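PDB 5JWC: NADH dehydrogenase, putative from Plasmodium falciparum, which probably oxidises NADH and passes the electrons through bound FAD to ubiquinone, as a membrane-associated type II NADH dehydrogenase of the malaria parasite. Local coordinates for residues G137-T142 with G298-T303; Y153-I158 with L292-S297; L34-G39 with L56-N61. All coordinates share one frame; numbering follows the deposited sequence.

Contact 1 (G137-T142 with G298-T303); sequences GAKTNT and GLAQTT. With FAD (flavin-adenine dinucleotide), chain C.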
loop_
_atom_site.group_PDB
_atom_site.type_symbol
_atom_site.label_atom_id
_atom_site.label_comp_id
_atom_site.label_asym_id
_atom_site.label_seq_id
_atom_site.Cartn_x
_atom_site.Cartn_y
_atom_site.Cartn_z
ATOM N N GLY A 137 10.587 21.193 8.426
ATOM C CA GLY A 137 11.374 20.754 7.293
ATOM C C GLY A 137 11.347 21.721 6.121
ATOM O O GLY A 137 11.308 22.935 6.301
ATOM N N ALA A 138 11.416 21.163 4.918
ATOM C CA ALA A 138 11.436 21.930 3.689
ATOM C C ALA A 138 10.553 21.247 2.634
ATOM O O ALA A 138 9.975 20.185 2.894
ATOM C CB ALA A 138 12.868 22.082 3.197
ATOM N N LYS A 139 10.410 21.864 1.464
ATOM C CA LYS A 139 9.630 21.245 0.394
ATOM C C LYS A 139 10.434 21.154 -0.888
ATOM O O LYS A 139 11.587 21.611 -0.955
ATOM C CB LYS A 139 8.301 21.988 0.177
ATOM C CG LYS A 139 8.357 23.419 -0.343
ATOM C CD LYS A 139 6.912 23.972 -0.372
ATOM C CE LYS A 139 6.820 25.422 -0.831
ATOM N NZ LYS A 139 7.614 25.620 -2.073
ATOM N N THR A 140 9.860 20.503 -1.892
ATOM C CA THR A 140 10.584 20.278 -3.134
ATOM C C THR A 140 10.770 21.606 -3.871
ATOM O O THR A 140 9.920 22.490 -3.799
ATOM C CB THR A 140 9.864 19.251 -4.052
ATOM O OG1 THR A 140 9.448 18.107 -3.287
ATOM C CG2 THR A 140 10.792 18.793 -5.177
ATOM N N ASN A 141 11.903 21.746 -4.543
ATOM C CA ASN A 141 12.199 22.943 -5.324
ATOM C C ASN A 141 12.421 22.614 -6.797
ATOM O O ASN A 141 13.314 21.845 -7.134
ATOM C CB ASN A 141 13.431 23.653 -4.767
ATOM C CG ASN A 141 13.696 24.992 -5.445
ATOM O OD1 ASN A 141 12.882 25.480 -6.236
ATOM N ND2 ASN A 141 14.836 25.599 -5.120
ATOM N N THR A 142 11.611 23.211 -7.661
ATOM C CA THR A 142 11.692 22.982 -9.104
ATOM C C THR A 142 12.632 23.948 -9.818
ATOM O O THR A 142 12.796 23.859 -11.039
ATOM C CB THR A 142 10.331 23.123 -9.774
ATOM O OG1 THR A 142 9.929 24.503 -9.735
ATOM C CG2 THR A 142 9.294 22.262 -9.067
ATOM N N GLY A 298 16.599 19.230 -4.729
ATOM C CA GLY A 298 16.048 20.558 -4.532
ATOM C C GLY A 298 15.156 20.798 -3.326
ATOM O O GLY A 298 14.061 20.233 -3.205
ATOM N N LEU A 299 15.622 21.681 -2.447
ATOM C CA LEU A 299 14.869 22.108 -1.275
ATOM C C LEU A 299 14.433 23.565 -1.391
ATOM O O LEU A 299 15.186 24.411 -1.864
ATOM C CB LEU A 299 15.704 21.950 -0.010
ATOM C CG LEU A 299 16.052 20.564 0.531
ATOM C CD1 LEU A 299 16.632 20.741 1.925
ATOM C CD2 LEU A 299 14.832 19.663 0.551
ATOM N N ALA A 300 13.222 23.849 -0.932
ATOM C CA ALA A 300 12.746 25.213 -0.770
ATOM C C ALA A 300 12.035 25.300 0.572
ATOM O O ALA A 300 11.675 24.282 1.162
ATOM C CB ALA A 300 11.821 25.609 -1.906
ATOM N N GLN A 301 11.845 26.513 1.063
ATOM C CA GLN A 301 11.248 26.699 2.370
ATOM C C GLN A 301 9.739 26.554 2.306
ATOM O O GLN A 301 9.117 26.895 1.308
ATOM C CB GLN A 301 11.629 28.067 2.942
ATOM C CG GLN A 301 13.091 28.143 3.337
ATOM C CD GLN A 301 13.461 27.042 4.333
ATOM O OE1 GLN A 301 12.867 26.953 5.416
ATOM N NE2 GLN A 301 14.442 26.200 3.972
ATOM N N THR A 302 9.152 26.035 3.378
ATOM C CA THR A 302 7.701 25.922 3.454
ATOM C C THR A 302 7.052 27.304 3.462
ATOM O O THR A 302 7.677 28.288 3.854
ATOM C CB THR A 302 7.266 25.190 4.713
ATOM O OG1 THR A 302 7.779 25.889 5.858
ATOM C CG2 THR A 302 7.795 23.757 4.708
ATOM N N THR A 303 5.783 27.361 3.075
ATOM C CA THR A 303 5.033 28.614 3.113
ATOM C C THR A 303 4.944 29.140 4.544
ATOM O O THR A 303 5.062 30.343 4.785
ATOM C CB THR A 303 3.614 28.444 2.505
ATOM O OG1 THR A 303 2.866 27.502 3.282
ATOM C CG2 THR A 303 3.714 27.932 1.088
HETATM P PA FAD C . 11.243 16.348 7.829
HETATM O O1A FAD C . 10.967 16.403 6.354
HETATM O O2A FAD C . 11.861 15.073 8.283
HETATM O O5B FAD C . 9.897 16.639 8.661
HETATM C C5B FAD C . 9.129 17.803 8.454
HETATM C C4B FAD C . 7.771 17.536 9.080
HETATM O O4B FAD C . 7.042 18.746 9.144
HETATM C C3B FAD C . 6.948 16.555 8.240
HETATM O O3B FAD C . 6.264 15.683 9.113
HETATM C C2B FAD C . 5.921 17.443 7.572
HETATM O O2B FAD C . 4.727 16.736 7.333
HETATM C C1B FAD C . 5.741 18.495 8.661
HETATM N N9A FAD C . 5.187 19.775 8.210
HETATM C C8A FAD C . 5.398 20.418 7.013
HETATM N N7A FAD C . 4.699 21.580 7.044
HETATM C C5A FAD C . 4.059 21.682 8.229
HETATM C C6A FAD C . 3.226 22.657 8.755
HETATM N N6A FAD C . 2.997 23.782 8.078
HETATM N N1A FAD C . 2.720 22.488 10.024
HETATM C C2A FAD C . 3.037 21.357 10.755
HETATM N N3A FAD C . 3.865 20.388 10.221
HETATM C C4A FAD C . 4.358 20.551 8.973
HETATM N N1 FAD C . 19.669 12.597 5.649
HETATM C C2 FAD C . 20.728 11.902 6.167
HETATM O O2 FAD C . 21.327 12.354 7.136
HETATM N N3 FAD C . 21.118 10.690 5.621
HETATM C C4 FAD C . 20.456 10.145 4.553
HETATM O O4 FAD C . 20.823 9.054 4.096
HETATM C C4X FAD C . 19.370 10.834 4.025
HETATM N N5 FAD C . 18.672 10.329 2.952
HETATM C C5X FAD C . 17.589 11.037 2.444
HETATM C C6 FAD C . 16.871 10.522 1.380
HETATM C C7 FAD C . 15.785 11.209 0.849
HETATM C C7M FAD C . 15.039 10.610 -0.321
HETATM C C8 FAD C . 15.401 12.424 1.401
HETATM C C8M FAD C . 14.234 13.184 0.843
HETATM C C9 FAD C . 16.121 12.945 2.477
HETATM C C9A FAD C . 17.209 12.252 3.004
HETATM N N10 FAD C . 17.924 12.759 4.076
HETATM C C10 FAD C . 18.984 12.057 4.584
HETATM C "C1'" FAD C . 17.586 14.092 4.676
HETATM C "C2'" FAD C . 16.572 14.071 5.791
HETATM O "O2'" FAD C . 15.402 13.457 5.329
HETATM C "C3'" FAD C . 16.238 15.515 6.122
HETATM O "O3'" FAD C . 17.407 16.250 6.403
HETATM C "C4'" FAD C . 15.314 15.478 7.327
HETATM O "O4'" FAD C . 14.072 15.026 6.854
HETATM C "C5'" FAD C . 15.163 16.832 8.002
HETATM O "O5'" FAD C . 14.350 16.644 9.141
HETATM P P FAD C . 13.187 17.708 9.475
HETATM O O1P FAD C . 12.541 17.332 10.789
HETATM O O2P FAD C . 13.825 19.068 9.445
HETATM O O3P FAD C . 12.167 17.613 8.219
HETATM O O HOH W 1 10.548 25.347 5.680
#
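Lys139 and Ala300 are the hydrogen-bonded pair of a short antiparallel ladder and exchange two backbone bonds: Lys139 N gives to Ala300 O at 2.7 Å, almost straight (175°), and Ala300 N returns to Lys139 O at 2.8 Å. The next pair, Thr140 and Leu299, is non-hydrogen-bonded. Beyond it Asn141 N reaches Gly298 O at 3.0 Å, but from above the carbonyl plane and with a bent N-H (139°). A water ties the other end: it donates to Gly137 O (2.6 Å) and to Gln301 OE1, and accepts from Thr302 N, so three polar groups share one solvent molecule. Strands 138-140 and 299-301 form a two-stranded ribbon on the crossing between the FAD-binding and probable NADH-binding halves of the chain, as in related two-domain flavoenzymes; one strand leaves the FAD half and the other returns to it. Side-chain packing adds to the ladder. On one face, Lys139 places CG between its backbone N and carbonyl carbon (chi1 66°), which lays the chain, extended as far as CE and bent only at its last torsion, beside the backbone of 300-301 and brings Lys139 CE to 3.5 Å from Gln301 O. Ala300 CB, on the same face, rests on Asn141 CB at 3.8 Å, while Asn141 OD1 turns to the backbone N of Phe143. Elsewhere Ala138 CB meets Leu299 CD2 at 4.1 Å, and the CG2 methyl of Thr302 leans toward Gly137 O. The cofactor comes in beside Gly137, whose CA lies 3.4 Å from FAD O3P, the oxygen bridging the two phosphates.

Contact 2 (Y153-I158 with L292-S297); sequences YFVKDI and LLIWAS
Tyr153 slots between Leu293 and Trp295 as a parallel strand partner, its N giving a straight bond to Leu293 O (2.8 Å, 179°) and its O accepting from Trp295 N (2.7 Å). Beyond this the two segments part and water takes over: one molecule accepts from Val155 N and donates to Trp295 O at 2.6 Å, and a second donates to both Val155 O and Ala296 O. Among the side chains, Tyr153 and Leu292 cross at about a right angle, Leu292 CD1 lying 3.6 Å from Tyr153 CD2. Next to it, on the side of Tyr153 and Ile294, Val155 CG2 presses on Ile294 CG2 at 3.4 Å, tighter than usual for two methyls; chi1 of -159° sets CG2 beside the backbone N of Val155. Phe154 and Trp295 run side by side on the opposite side of the sheet. Trp295 CB sits at the edge of the Phe154 ring, 3.7 Å from Phe154 CD1, and the ring planes are inclined at 63°. Strand 153-154 thereby borders the five-stranded parallel sheet of the probable NADH-binding domain, and Val155 beyond it touches FAD. With only two direct bonds, the join relies on bridging water and apolar packing to continue where the segments diverge.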
loop_
_atom_site.group_PDB
_atom_site.type_symbol
_atom_site.label_atom_id
_atom_site.label_comp_id
_atom_site.label_asym_id
_atom_site.label_seq_id
_atom_site.Cartn_x
_atom_site.Cartn_y
_atom_site.Cartn_z
ATOM N N TYR A 153 8.299 13.453 -11.335
ATOM C CA TYR A 153 7.983 12.837 -10.044
ATOM C C TYR A 153 9.047 13.212 -9.005
ATOM O O TYR A 153 10.241 12.989 -9.232
ATOM C CB TYR A 153 7.910 11.311 -10.181
ATOM C CG TYR A 153 6.705 10.843 -10.964
ATOM C CD1 TYR A 153 5.612 10.269 -10.320
ATOM C CD2 TYR A 153 6.654 10.986 -12.342
ATOM C CE1 TYR A 153 4.508 9.855 -11.027
ATOM C CE2 TYR A 153 5.551 10.568 -13.059
ATOM C CZ TYR A 153 4.483 10.003 -12.397
ATOM O OH TYR A 153 3.382 9.594 -13.102
ATOM N N PHE A 154 8.618 13.764 -7.872
ATOM C CA PHE A 154 9.543 14.083 -6.792
ATOM C C PHE A 154 9.807 12.847 -5.933
ATOM O O PHE A 154 9.091 11.851 -6.046
ATOM C CB PHE A 154 8.994 15.215 -5.926
ATOM C CG PHE A 154 8.759 16.494 -6.678
ATOM C CD1 PHE A 154 9.514 16.803 -7.795
ATOM C CD2 PHE A 154 7.787 17.392 -6.261
ATOM C CE1 PHE A 154 9.304 17.986 -8.499
ATOM C CE2 PHE A 154 7.570 18.577 -6.958
ATOM C CZ PHE A 154 8.333 18.870 -8.083
ATOM N N VAL A 155 10.833 12.918 -5.078
ATOM C CA VAL A 155 11.169 11.822 -4.181
ATOM C C VAL A 155 11.353 12.330 -2.774
ATOM O O VAL A 155 12.469 12.309 -2.257
ATOM C CB VAL A 155 12.484 11.098 -4.576
ATOM C CG1 VAL A 155 12.523 9.692 -3.966
ATOM C CG2 VAL A 155 12.618 11.010 -6.041
ATOM N N LYS A 156 10.292 12.791 -2.132
ATOM C CA LYS A 156 10.513 13.384 -0.821
ATOM C C LYS A 156 9.809 12.630 0.300
ATOM O O LYS A 156 10.217 12.726 1.455
ATOM C CB LYS A 156 10.099 14.852 -0.818
ATOM C CG LYS A 156 11.276 15.782 -0.478
ATOM C CD LYS A 156 10.791 17.061 0.159
ATOM C CE LYS A 156 10.220 16.732 1.516
ATOM N NZ LYS A 156 10.446 17.753 2.514
ATOM N N ASP A 157 8.769 11.868 -0.031
ATOM C CA ASP A 157 8.019 11.189 1.027
ATOM C C ASP A 157 7.481 9.843 0.538
ATOM O O ASP A 157 7.664 9.468 -0.621
ATOM C CB ASP A 157 6.868 12.082 1.533
ATOM C CG ASP A 157 6.601 11.923 3.036
ATOM O OD1 ASP A 157 6.734 10.793 3.587
ATOM O OD2 ASP A 157 6.261 12.953 3.671
ATOM N N ILE A 158 6.847 9.110 1.442
ATOM C CA ILE A 158 6.341 7.784 1.122
ATOM C C ILE A 158 5.484 7.796 -0.148
ATOM O O ILE A 158 5.689 6.973 -1.048
ATOM C CB ILE A 158 5.514 7.226 2.293
ATOM C CG1 ILE A 158 6.380 7.138 3.552
ATOM C CG2 ILE A 158 4.934 5.866 1.932
ATOM C CD1 ILE A 158 7.465 6.094 3.477
ATOM N N LEU A 292 9.497 8.230 -17.793
ATOM C CA LEU A 292 9.398 8.540 -16.374
ATOM C C LEU A 292 10.542 9.465 -15.994
ATOM O O LEU A 292 11.708 9.107 -16.179
ATOM C CB LEU A 292 9.438 7.242 -15.546
ATOM C CG LEU A 292 9.632 7.267 -14.022
ATOM C CD1 LEU A 292 8.574 8.107 -13.328
ATOM C CD2 LEU A 292 9.621 5.831 -13.464
ATOM N N LEU A 293 10.207 10.643 -15.477
ATOM C CA LEU A 293 11.205 11.633 -15.079
ATOM C C LEU A 293 11.166 11.819 -13.568
ATOM O O LEU A 293 10.140 12.205 -13.009
ATOM C CB LEU A 293 10.967 12.976 -15.772
ATOM C CG LEU A 293 11.934 14.120 -15.449
ATOM C CD1 LEU A 293 13.352 13.774 -15.881
ATOM C CD2 LEU A 293 11.459 15.395 -16.147
ATOM N N ILE A 294 12.287 11.542 -12.911
ATOM C CA ILE A 294 12.358 11.612 -11.461
ATOM C C ILE A 294 13.233 12.786 -11.038
ATOM O O ILE A 294 14.395 12.878 -11.435
ATOM C CB ILE A 294 12.890 10.293 -10.876
ATOM C CG1 ILE A 294 11.875 9.184 -11.132
ATOM C CG2 ILE A 294 13.170 10.412 -9.367
ATOM C CD1 ILE A 294 12.460 7.783 -11.106
ATOM N N TRP A 295 12.663 13.690 -10.246
ATOM C CA TRP A 295 13.375 14.878 -9.798
ATOM C C TRP A 295 13.888 14.669 -8.370
ATOM O O TRP A 295 13.135 14.789 -7.402
ATOM C CB TRP A 295 12.457 16.105 -9.868
ATOM C CG TRP A 295 13.172 17.417 -9.957
ATOM C CD1 TRP A 295 13.463 18.284 -8.923
ATOM C CD2 TRP A 295 13.665 18.035 -11.147
ATOM N NE1 TRP A 295 14.118 19.393 -9.413
ATOM C CE2 TRP A 295 14.242 19.267 -10.772
ATOM C CE3 TRP A 295 13.669 17.671 -12.497
ATOM C CZ2 TRP A 295 14.820 20.124 -11.702
ATOM C CZ3 TRP A 295 14.238 18.535 -13.415
ATOM C CH2 TRP A 295 14.805 19.738 -13.013
ATOM N N ALA A 296 15.173 14.357 -8.235
ATOM C CA ALA A 296 15.664 13.828 -6.970
ATOM C C ALA A 296 16.288 14.898 -6.096
ATOM O O ALA A 296 16.692 14.618 -4.972
ATOM C CB ALA A 296 16.673 12.696 -7.221
ATOM N N SER A 297 16.323 16.123 -6.606
ATOM C CA SER A 297 17.081 17.213 -6.003
ATOM C C SER A 297 16.245 18.474 -5.766
ATOM O O SER A 297 15.296 18.750 -6.494
ATOM C CB SER A 297 18.277 17.545 -6.902
ATOM O OG SER A 297 17.868 17.676 -8.267
HETATM O O HOH W 2 12.570 15.215 -4.856
HETATM O O HOH W 3 14.667 14.079 -2.640
#

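Contact 3 (L34-G39 with L56-N61); sequences LGSGWG and LISPRN. With FAD (flavin-adenine dinucleotide), chain C.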
loop_
_atom_site.group_PDB
_atom_site.type_symbol
_atom_site.label_atom_id
_atom_site.label_comp_id
_atom_site.label_asym_id
_atom_site.label_seq_id
_atom_site.Cartn_x
_atom_site.Cartn_y
_atom_site.Cartn_z
ATOM N N LEU A 34 5.999 21.350 15.979
ATOM C CA LEU A 34 5.464 21.383 14.630
ATOM C C LEU A 34 6.294 20.458 13.760
ATOM O O LEU A 34 7.480 20.704 13.561
ATOM C CB LEU A 34 5.483 22.785 14.045
ATOM C CG LEU A 34 4.739 23.862 14.826
ATOM C CD1 LEU A 34 4.781 25.175 14.019
ATOM C CD2 LEU A 34 3.301 23.412 15.108
ATOM N N GLY A 35 5.670 19.405 13.242
ATOM C CA GLY A 35 6.352 18.491 12.327
ATOM C C GLY A 35 6.538 17.125 12.956
ATOM O O GLY A 35 6.894 17.003 14.150
ATOM N N SER A 36 6.298 16.093 12.154
ATOM C CA SER A 36 6.463 14.718 12.608
ATOM C C SER A 36 7.635 14.045 11.874
ATOM O O SER A 36 7.575 12.865 11.530
ATOM C CB SER A 36 5.168 13.918 12.385
ATOM O OG SER A 36 4.663 14.083 11.055
ATOM N N GLY A 37 8.700 14.804 11.630
ATOM C CA GLY A 37 9.810 14.294 10.854
ATOM C C GLY A 37 11.011 13.995 11.722
ATOM O O GLY A 37 10.866 13.756 12.911
ATOM N N TRP A 38 12.205 14.038 11.134
ATOM C CA TRP A 38 13.402 13.669 11.888
ATOM C C TRP A 38 13.581 14.539 13.131
ATOM O O TRP A 38 13.906 14.037 14.201
ATOM C CB TRP A 38 14.648 13.722 10.995
ATOM C CG TRP A 38 14.803 12.448 10.169
ATOM C CD1 TRP A 38 14.411 12.260 8.887
ATOM C CD2 TRP A 38 15.346 11.201 10.615
ATOM N NE1 TRP A 38 14.688 10.976 8.487
ATOM C CE2 TRP A 38 15.266 10.303 9.526
ATOM C CE3 TRP A 38 15.912 10.753 11.817
ATOM C CZ2 TRP A 38 15.736 8.990 9.601
ATOM C CZ3 TRP A 38 16.372 9.442 11.893
ATOM C CH2 TRP A 38 16.271 8.579 10.796
ATOM N N GLY A 39 13.343 15.831 13.005
ATOM C CA GLY A 39 13.434 16.694 14.163
ATOM C C GLY A 39 12.283 16.496 15.137
ATOM O O GLY A 39 12.491 16.189 16.318
ATOM N N LEU A 56 2.262 17.255 19.574
ATOM C CA LEU A 56 2.861 17.319 18.263
ATOM C C LEU A 56 1.786 17.580 17.231
ATOM O O LEU A 56 0.722 16.935 17.214
ATOM C CB LEU A 56 3.641 16.037 17.942
ATOM C CG LEU A 56 4.554 16.101 16.707
ATOM C CD1 LEU A 56 5.763 15.143 16.929
ATOM C CD2 LEU A 56 3.819 15.737 15.423
ATOM N N ILE A 57 2.078 18.537 16.366
ATOM C CA ILE A 57 1.156 18.953 15.344
ATOM C C ILE A 57 1.796 18.794 13.971
ATOM O O ILE A 57 2.849 19.370 13.698
ATOM C CB ILE A 57 0.743 20.419 15.565
ATOM C CG1 ILE A 57 0.030 20.545 16.905
ATOM C CG2 ILE A 57 -0.173 20.865 14.473
ATOM C CD1 ILE A 57 -0.282 21.953 17.275
ATOM N N SER A 58 1.153 18.022 13.109
ATOM C CA SER A 58 1.653 17.783 11.762
ATOM C C SER A 58 0.536 17.248 10.889
ATOM O O SER A 58 -0.317 16.516 11.384
ATOM C CB SER A 58 2.819 16.790 11.791
ATOM O OG SER A 58 3.212 16.467 10.478
ATOM N N PRO A 59 0.525 17.601 9.592
ATOM C CA PRO A 59 -0.518 17.025 8.730
ATOM C C PRO A 59 -0.254 15.550 8.425
ATOM O O PRO A 59 -1.115 14.872 7.872
ATOM C CB PRO A 59 -0.438 17.877 7.456
ATOM C CG PRO A 59 0.997 18.353 7.419
ATOM C CD PRO A 59 1.383 18.558 8.871
ATOM N N ARG A 60 0.929 15.073 8.801
ATOM C CA ARG A 60 1.356 13.698 8.563
ATOM C C ARG A 60 1.360 12.950 9.887
ATOM O O ARG A 60 2.126 13.297 10.801
ATOM C CB ARG A 60 2.759 13.683 7.933
ATOM C CG ARG A 60 3.149 12.419 7.191
ATOM C CD ARG A 60 4.565 12.556 6.602
ATOM N NE ARG A 60 5.573 12.553 7.654
ATOM C CZ ARG A 60 6.869 12.794 7.452
ATOM N NH1 ARG A 60 7.313 13.049 6.227
ATOM N NH2 ARG A 60 7.713 12.760 8.473
ATOM N N ASN A 61 0.521 11.925 10.021
ATOM C CA ASN A 61 0.431 11.273 11.326
ATOM C C ASN A 61 1.393 10.094 11.464
ATOM O O ASN A 61 1.248 9.247 12.346
ATOM C CB ASN A 61 -1.016 10.865 11.630
ATOM C CG ASN A 61 -1.432 9.616 10.918
ATOM O OD1 ASN A 61 -1.029 9.376 9.784
ATOM N ND2 ASN A 61 -2.250 8.808 11.581
HETATM P PA FAD C . 11.243 16.348 7.829
HETATM O O1A FAD C . 10.967 16.403 6.354
HETATM O O2A FAD C . 11.861 15.073 8.283
HETATM O O5B FAD C . 9.897 16.639 8.661
HETATM C C5B FAD C . 9.129 17.803 8.454
HETATM C C4B FAD C . 7.771 17.536 9.080
HETATM O O4B FAD C . 7.042 18.746 9.144
HETATM C C3B FAD C . 6.948 16.555 8.240
HETATM O O3B FAD C . 6.264 15.683 9.113
HETATM C C2B FAD C . 5.921 17.443 7.572
HETATM O O2B FAD C . 4.727 16.736 7.333
HETATM C C1B FAD C . 5.741 18.495 8.661
HETATM N N9A FAD C . 5.187 19.775 8.210
HETATM C C8A FAD C . 5.398 20.418 7.013
HETATM N N7A FAD C . 4.699 21.580 7.044
HETATM C C5A FAD C . 4.059 21.682 8.229
HETATM C C6A FAD C . 3.226 22.657 8.755
HETATM N N6A FAD C . 2.997 23.782 8.078
HETATM N N1A FAD C . 2.720 22.488 10.024
HETATM C C2A FAD C . 3.037 21.357 10.755
HETATM N N3A FAD C . 3.865 20.388 10.221
HETATM C C4A FAD C . 4.358 20.551 8.973
HETATM N N1 FAD C . 19.669 12.597 5.649
HETATM C C2 FAD C . 20.728 11.902 6.167
HETATM O O2 FAD C . 21.327 12.354 7.136
HETATM N N3 FAD C . 21.118 10.690 5.621
HETATM C C4 FAD C . 20.456 10.145 4.553
HETATM O O4 FAD C . 20.823 9.054 4.096
HETATM C C4X FAD C . 19.370 10.834 4.025
HETATM N N5 FAD C . 18.672 10.329 2.952
HETATM C C5X FAD C . 17.589 11.037 2.444
HETATM C C6 FAD C . 16.871 10.522 1.380
HETATM C C7 FAD C . 15.785 11.209 0.849
HETATM C C7M FAD C . 15.039 10.610 -0.321
HETATM C C8 FAD C . 15.401 12.424 1.401
HETATM C C8M FAD C . 14.234 13.184 0.843
HETATM C C9 FAD C . 16.121 12.945 2.477
HETATM C C9A FAD C . 17.209 12.252 3.004
HETATM N N10 FAD C . 17.924 12.759 4.076
HETATM C C10 FAD C . 18.984 12.057 4.584
HETATM C "C1'" FAD C . 17.586 14.092 4.676
HETATM C "C2'" FAD C . 16.572 14.071 5.791
HETATM O "O2'" FAD C . 15.402 13.457 5.329
HETATM C "C3'" FAD C . 16.238 15.515 6.122
HETATM O "O3'" FAD C . 17.407 16.250 6.403
HETATM C "C4'" FAD C . 15.314 15.478 7.327
HETATM O "O4'" FAD C . 14.072 15.026 6.854
HETATM C "C5'" FAD C . 15.163 16.832 8.002
HETATM O "O5'" FAD C . 14.350 16.644 9.141
HETATM P P FAD C . 13.187 17.708 9.475
HETATM O O1P FAD C . 12.541 17.332 10.789
HETATM O O2P FAD C . 13.825 19.068 9.445
HETATM O O3P FAD C . 12.167 17.613 8.219
#
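Ser36 and Ser58 meet hydroxyl to hydroxyl at the tight centre of this buried contact: Ser58 OG donates to Ser36 OG at 2.8 Å, and Ser36 OG in turn donates to Arg60 O at 2.7 Å. Ser36 chi1 of 49° turns OG to this meeting point. Ser58 OG also accepts from Arg60 N at 3.2 Å, closing an ST turn, so these bonds fix the chain just after strand 53-57. Arg60 then folds back, bent at chi3 (70°), and gives NH2 to Ser36 O at 3.1 Å; the oxygen lies in the guanidinium plane, whereas NH2 stands above the plane of the carbonyl. FAD O3B, a ribose hydroxyl, sits over one face of that guanidinium and accepts from Ser36 N at 3.1 Å. A salt bridge from Arg60 NH1 to Asp157 and a bond from NE to Tyr62 O fix the rotation of the group beneath that hydroxyl. At the strand end, Gly35 N bonds to Ile57 O at 2.9 Å and both methyls of Leu56 touch Gly35 O. Packing is looser where Leu34 and Ile57 lie side by side, Leu34 CD2 coming to 4.0 Å from Ile57 CB. Pro59, on the solvent side, leaves the 34-39 segment altogether and instead sets CD 3.4 Å from FAD N3A of the adenine. Asn61, which is buried, packs on Lys521 of the second subunit and makes a weak hydrogen bond to Glu173 of that subunit. Past Gly37 the backbone enters helix 38-46, where Trp38 N and Gly39 N each bond a phosphate oxygen of FAD and the helix end probably helps to offset their charge. Strand, glycine-rich turn, helix and second strand make the beta-alpha-beta unit of a Rossmann-type dinucleotide fold, with Gly35 and Gly37 in its GxGxxG turn.

Overall arrangement
From the N terminus, contact 3 closes first, a short loop joining strands 30-34 and 53-57 around helix 38-46. Contact 1 opens later in series, at 137-142, and closes only at 298-303; contact 2 is nested inside that long loop, which carries the parallel sheet of the probable NADH-binding domain. Strands 292-295 and 299-301 follow one another, so contacts 1 and 2 adjoin: Lys156 NZ reaches Ala138 O, and Thr140 packs on Phe154. Contact 2 also meets contact 3 through the salt bridge of Asp157 to Arg60. Contacts 1 and 3 do not touch, their centres about 16 Å apart, but FAD lies against both.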